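Local coordinates for protein CBIX (PDB 4CCS) that probably inserts ferrous iron into sirohydrochlorin, the terminal step of siroheme biosynthesis in denitrifying bacteria, as a chelatase of the CbiX family, at residues F92-L105 with V209-S222. Numbering follows the deposited sequence.
Sequences FGSDPGLPALCLAL and VGLAPQVPAMIAES
Phe92 and Met218 meet between the two four-stranded parallel sheets of this chelatase-type fold; helix 98-113 also packs on helix 134-146, and helix 215-226 on helix 16-30. Each segment passes through a 3-10 turn and a type I turn before its helix, and the helical segments 98-105 and 215-222 run nearly antiparallel (168°). Most of the tight part is apolar. Val209 CG1 meets the edge of the Phe92 ring in its plane, while Met218, extended until chi3 bends it (85°), sets CE 3.5 Å from Phe92 CE1. Val209 CG2 lies among Leu98, Leu101, Cys102 and Leu105, and Leu101 CD2 reaches Val215 CG2 at 3.7 Å. Packing thins at the exposed margins: near one end Gln214 brings OE1 to within 3.4 Å of Leu101 CD1, its side chain passing at a slant, and near the other Pro96 barely grazes Ser222. Buried Asp95 forms the polar end: OD1 accepts from Gly97 N, capping the turn into the helix, and OD2 is shared by Ser222 and Tyr60 OH. Replacing Asp95 by alanine is likely to leave Gly97 N and the Ser222 hydroxyl without their acceptor and to open a gap beside Met218 CG. A water donates to both Asp95 OD1 and Met218 O, whereas Ser222 OG donates to Asp95 OD2 at 2.6 Å from 42° above the carboxylate plane.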
loop_
_atom_site.group_PDB
_atom_site.type_symbol
_atom_site.label_atom_id
_atom_site.label_comp_id
_atom_site.label_asym_id
_atom_site.label_seq_id
_atom_site.Cartn_x
_atom_site.Cartn_y
_atom_site.Cartn_z
ATOM N N PHE A 92 3.573 -5.378 -1.609
ATOM C CA PHE A 92 2.146 -5.057 -1.500
ATOM C C PHE A 92 1.616 -4.392 -2.788
ATOM O O PHE A 92 0.550 -4.773 -3.278
ATOM C CB PHE A 92 1.917 -4.111 -0.284
ATOM C CG PHE A 92 0.502 -3.593 -0.115
ATOM C CD1 PHE A 92 -0.439 -4.313 0.603
ATOM C CD2 PHE A 92 0.111 -2.386 -0.688
ATOM C CE1 PHE A 92 -1.752 -3.830 0.756
ATOM C CE2 PHE A 92 -1.204 -1.921 -0.557
ATOM C CZ PHE A 92 -2.124 -2.647 0.163
ATOM N N GLY A 93 2.361 -3.409 -3.333
ATOM C CA GLY A 93 1.933 -2.676 -4.535
ATOM C C GLY A 93 1.784 -3.559 -5.787
ATOM O O GLY A 93 0.949 -3.252 -6.642
ATOM N N SER A 94 2.575 -4.643 -5.879
ATOM C CA SER A 94 2.534 -5.563 -7.024
ATOM C C SER A 94 1.700 -6.809 -6.732
ATOM O O SER A 94 1.672 -7.740 -7.541
ATOM C CB SER A 94 3.949 -5.944 -7.451
ATOM O OG SER A 94 4.565 -6.759 -6.469
ATOM N N ASP A 95 1.005 -6.837 -5.582
ATOM C CA ASP A 95 0.184 -7.984 -5.217
ATOM C C ASP A 95 -0.923 -8.235 -6.260
ATOM O O ASP A 95 -1.607 -7.285 -6.642
ATOM C CB ASP A 95 -0.411 -7.817 -3.817
ATOM C CG ASP A 95 -0.861 -9.135 -3.231
ATOM O OD1 ASP A 95 -1.835 -9.707 -3.756
ATOM O OD2 ASP A 95 -0.242 -9.586 -2.224
ATOM N N PRO A 96 -1.073 -9.497 -6.757
ATOM C CA PRO A 96 -2.099 -9.784 -7.774
ATOM C C PRO A 96 -3.513 -9.383 -7.365
ATOM O O PRO A 96 -4.302 -9.045 -8.229
ATOM C CB PRO A 96 -1.983 -11.306 -8.007
ATOM C CG PRO A 96 -0.908 -11.797 -7.064
ATOM C CD PRO A 96 -0.098 -10.607 -6.661
ATOM N N GLY A 97 -3.825 -9.394 -6.054
ATOM C CA GLY A 97 -5.163 -9.053 -5.562
ATOM C C GLY A 97 -5.434 -7.565 -5.359
ATOM O O GLY A 97 -6.571 -7.209 -5.059
ATOM N N LEU A 98 -4.419 -6.696 -5.514
ATOM C CA LEU A 98 -4.613 -5.264 -5.252
ATOM C C LEU A 98 -5.613 -4.566 -6.222
ATOM O O LEU A 98 -6.467 -3.841 -5.714
ATOM C CB LEU A 98 -3.278 -4.494 -5.168
ATOM C CG LEU A 98 -3.348 -3.007 -4.687
ATOM C CD1 LEU A 98 -4.056 -2.880 -3.343
ATOM C CD2 LEU A 98 -1.957 -2.384 -4.614
ATOM N N PRO A 99 -5.579 -4.816 -7.571
ATOM C CA PRO A 99 -6.564 -4.134 -8.432
ATOM C C PRO A 99 -8.013 -4.495 -8.114
ATOM O O PRO A 99 -8.861 -3.601 -8.115
ATOM C CB PRO A 99 -6.145 -4.534 -9.861
ATOM C CG PRO A 99 -4.688 -4.806 -9.745
ATOM C CD PRO A 99 -4.524 -5.457 -8.396
ATOM N N ALA A 100 -8.290 -5.772 -7.791
ATOM C CA ALA A 100 -9.657 -6.205 -7.438
ATOM C C ALA A 100 -10.078 -5.569 -6.101
ATOM O O ALA A 100 -11.218 -5.114 -5.964
ATOM C CB ALA A 100 -9.728 -7.713 -7.349
ATOM N N LEU A 101 -9.137 -5.469 -5.151
ATOM C CA LEU A 101 -9.424 -4.823 -3.853
ATOM C C LEU A 101 -9.830 -3.345 -4.029
ATOM O O LEU A 101 -10.832 -2.908 -3.432
ATOM C CB LEU A 101 -8.235 -4.981 -2.878
ATOM C CG LEU A 101 -8.344 -4.223 -1.539
ATOM C CD1 LEU A 101 -9.587 -4.652 -0.766
ATOM C CD2 LEU A 101 -7.133 -4.449 -0.719
ATOM N N CYS A 102 -9.081 -2.593 -4.870
ATOM C CA CYS A 102 -9.363 -1.182 -5.171
ATOM C C CYS A 102 -10.738 -1.053 -5.796
ATOM O O CYS A 102 -11.498 -0.156 -5.429
ATOM C CB CYS A 102 -8.289 -0.585 -6.075
ATOM S SG CYS A 102 -6.654 -0.470 -5.304
ATOM N N LEU A 103 -11.067 -1.963 -6.733
ATOM C CA LEU A 103 -12.379 -1.948 -7.391
ATOM C C LEU A 103 -13.524 -2.206 -6.406
ATOM O O LEU A 103 -14.509 -1.474 -6.434
ATOM C CB LEU A 103 -12.426 -2.912 -8.601
ATOM C CG LEU A 103 -13.722 -2.899 -9.438
ATOM C CD1 LEU A 103 -13.989 -1.527 -10.052
ATOM C CD2 LEU A 103 -13.670 -3.965 -10.551
ATOM N N ALA A 104 -13.387 -3.204 -5.527
ATOM C CA ALA A 104 -14.422 -3.524 -4.539
ATOM C C ALA A 104 -14.636 -2.346 -3.563
ATOM O O ALA A 104 -15.777 -2.008 -3.255
ATOM C CB ALA A 104 -14.035 -4.771 -3.774
ATOM N N LEU A 105 -13.537 -1.698 -3.107
ATOM C CA LEU A 105 -13.667 -0.555 -2.186
ATOM C C LEU A 105 -14.388 0.618 -2.844
ATOM O O LEU A 105 -15.284 1.209 -2.235
ATOM C CB LEU A 105 -12.287 -0.108 -1.680
ATOM C CG LEU A 105 -11.584 -1.030 -0.691
ATOM C CD1 LEU A 105 -10.122 -0.651 -0.584
ATOM C CD2 LEU A 105 -12.252 -0.973 0.710
ATOM N N VAL A 209 -5.862 2.228 1.190
ATOM C CA VAL A 209 -6.125 0.834 0.790
ATOM C C VAL A 209 -5.516 -0.201 1.768
ATOM O O VAL A 209 -6.151 -1.228 2.000
ATOM C CB VAL A 209 -5.726 0.573 -0.695
ATOM C CG1 VAL A 209 -4.202 0.629 -0.913
ATOM C CG2 VAL A 209 -6.317 -0.741 -1.213
ATOM N N GLY A 210 -4.334 0.079 2.370
ATOM C CA GLY A 210 -3.662 -0.831 3.315
ATOM C C GLY A 210 -4.500 -1.187 4.560
ATOM O O GLY A 210 -4.212 -2.196 5.213
ATOM N N LEU A 211 -5.526 -0.387 4.879
ATOM C CA LEU A 211 -6.393 -0.621 6.049
ATOM C C LEU A 211 -7.656 -1.426 5.725
ATOM O O LEU A 211 -8.442 -1.703 6.637
ATOM C CB LEU A 211 -6.788 0.695 6.741
ATOM C CG LEU A 211 -5.654 1.583 7.281
ATOM C CD1 LEU A 211 -6.226 2.850 7.896
ATOM C CD2 LEU A 211 -4.778 0.843 8.299
ATOM N N ALA A 212 -7.851 -1.801 4.447
ATOM C CA ALA A 212 -9.051 -2.534 4.022
ATOM C C ALA A 212 -9.201 -3.894 4.713
ATOM O O ALA A 212 -8.197 -4.542 4.988
ATOM C CB ALA A 212 -9.072 -2.699 2.507
ATOM N N PRO A 213 -10.455 -4.359 4.954
ATOM C CA PRO A 213 -10.644 -5.656 5.632
ATOM C C PRO A 213 -10.095 -6.856 4.877
ATOM O O PRO A 213 -9.712 -7.842 5.507
ATOM C CB PRO A 213 -12.164 -5.754 5.860
ATOM C CG PRO A 213 -12.784 -4.606 5.164
ATOM C CD PRO A 213 -11.712 -3.579 4.893
ATOM N N GLN A 214 -9.989 -6.768 3.534
ATOM C CA GLN A 214 -9.496 -7.896 2.733
ATOM C C GLN A 214 -7.974 -7.963 2.613
ATOM O O GLN A 214 -7.480 -8.911 2.017
ATOM C CB GLN A 214 -10.132 -7.919 1.331
ATOM C CG GLN A 214 -11.653 -7.968 1.334
ATOM C CD GLN A 214 -12.332 -6.621 1.484
ATOM O OE1 GLN A 214 -11.698 -5.575 1.683
ATOM N NE2 GLN A 214 -13.657 -6.613 1.453
ATOM N N VAL A 215 -7.228 -6.961 3.143
ATOM C CA VAL A 215 -5.766 -6.964 3.033
ATOM C C VAL A 215 -5.125 -8.210 3.710
ATOM O O VAL A 215 -4.290 -8.829 3.063
ATOM C CB VAL A 215 -5.120 -5.624 3.495
ATOM C CG1 VAL A 215 -3.600 -5.755 3.632
ATOM C CG2 VAL A 215 -5.485 -4.488 2.539
ATOM N N PRO A 216 -5.491 -8.590 4.966
ATOM C CA PRO A 216 -4.865 -9.795 5.552
ATOM C C PRO A 216 -4.990 -11.057 4.667
ATOM O O PRO A 216 -3.999 -11.747 4.478
ATOM C CB PRO A 216 -5.568 -9.946 6.903
ATOM C CG PRO A 216 -5.961 -8.554 7.261
ATOM C CD PRO A 216 -6.358 -7.918 5.958
ATOM N N ALA A 217 -6.169 -11.298 4.061
ATOM C CA ALA A 217 -6.391 -12.460 3.177
ATOM C C ALA A 217 -5.542 -12.371 1.918
ATOM O O ALA A 217 -4.952 -13.368 1.511
ATOM C CB ALA A 217 -7.868 -12.582 2.822
ATOM N N MET A 218 -5.375 -11.148 1.370
ATOM C CA MET A 218 -4.539 -10.892 0.203
ATOM C C MET A 218 -3.071 -11.240 0.509
ATOM O O MET A 218 -2.436 -11.954 -0.266
ATOM C CB MET A 218 -4.709 -9.419 -0.254
ATOM C CG MET A 218 -3.961 -9.086 -1.509
ATOM S SD MET A 218 -4.001 -7.326 -1.962
ATOM C CE MET A 218 -2.633 -6.739 -0.982
ATOM N N ILE A 219 -2.541 -10.762 1.655
ATOM C CA ILE A 219 -1.155 -11.046 2.067
ATOM C C ILE A 219 -0.981 -12.562 2.304
ATOM O O ILE A 219 0.000 -13.144 1.844
ATOM C CB ILE A 219 -0.748 -10.199 3.307
ATOM C CG1 ILE A 219 -0.882 -8.676 3.010
ATOM C CG2 ILE A 219 0.673 -10.565 3.783
ATOM C CD1 ILE A 219 -0.517 -7.716 4.224
ATOM N N ALA A 220 -1.938 -13.181 3.011
ATOM C CA ALA A 220 -1.920 -14.624 3.283
ATOM C C ALA A 220 -1.790 -15.450 1.980
ATOM O O ALA A 220 -0.982 -16.382 1.921
ATOM C CB ALA A 220 -3.183 -15.024 4.031
ATOM N N GLU A 221 -2.551 -15.070 0.924
ATOM C CA GLU A 221 -2.512 -15.794 -0.357
ATOM C C GLU A 221 -1.175 -15.655 -1.035
ATOM O O GLU A 221 -0.691 -16.632 -1.598
ATOM C CB GLU A 221 -3.686 -15.426 -1.299
ATOM C CG GLU A 221 -5.063 -15.755 -0.727
ATOM C CD GLU A 221 -5.349 -17.196 -0.323
ATOM O OE1 GLU A 221 -4.713 -18.115 -0.881
ATOM O OE2 GLU A 221 -6.234 -17.406 0.535
ATOM N N SER A 222 -0.527 -14.477 -0.908
ATOM C CA SER A 222 0.801 -14.242 -1.455
ATOM C C SER A 222 1.890 -15.033 -0.707
ATOM O O SER A 222 2.833 -15.494 -1.342
ATOM C CB SER A 222 1.110 -12.749 -1.504
ATOM O OG SER A 222 0.279 -12.169 -2.496
HETATM O O HOH W 1 -2.909 -12.036 -2.936
#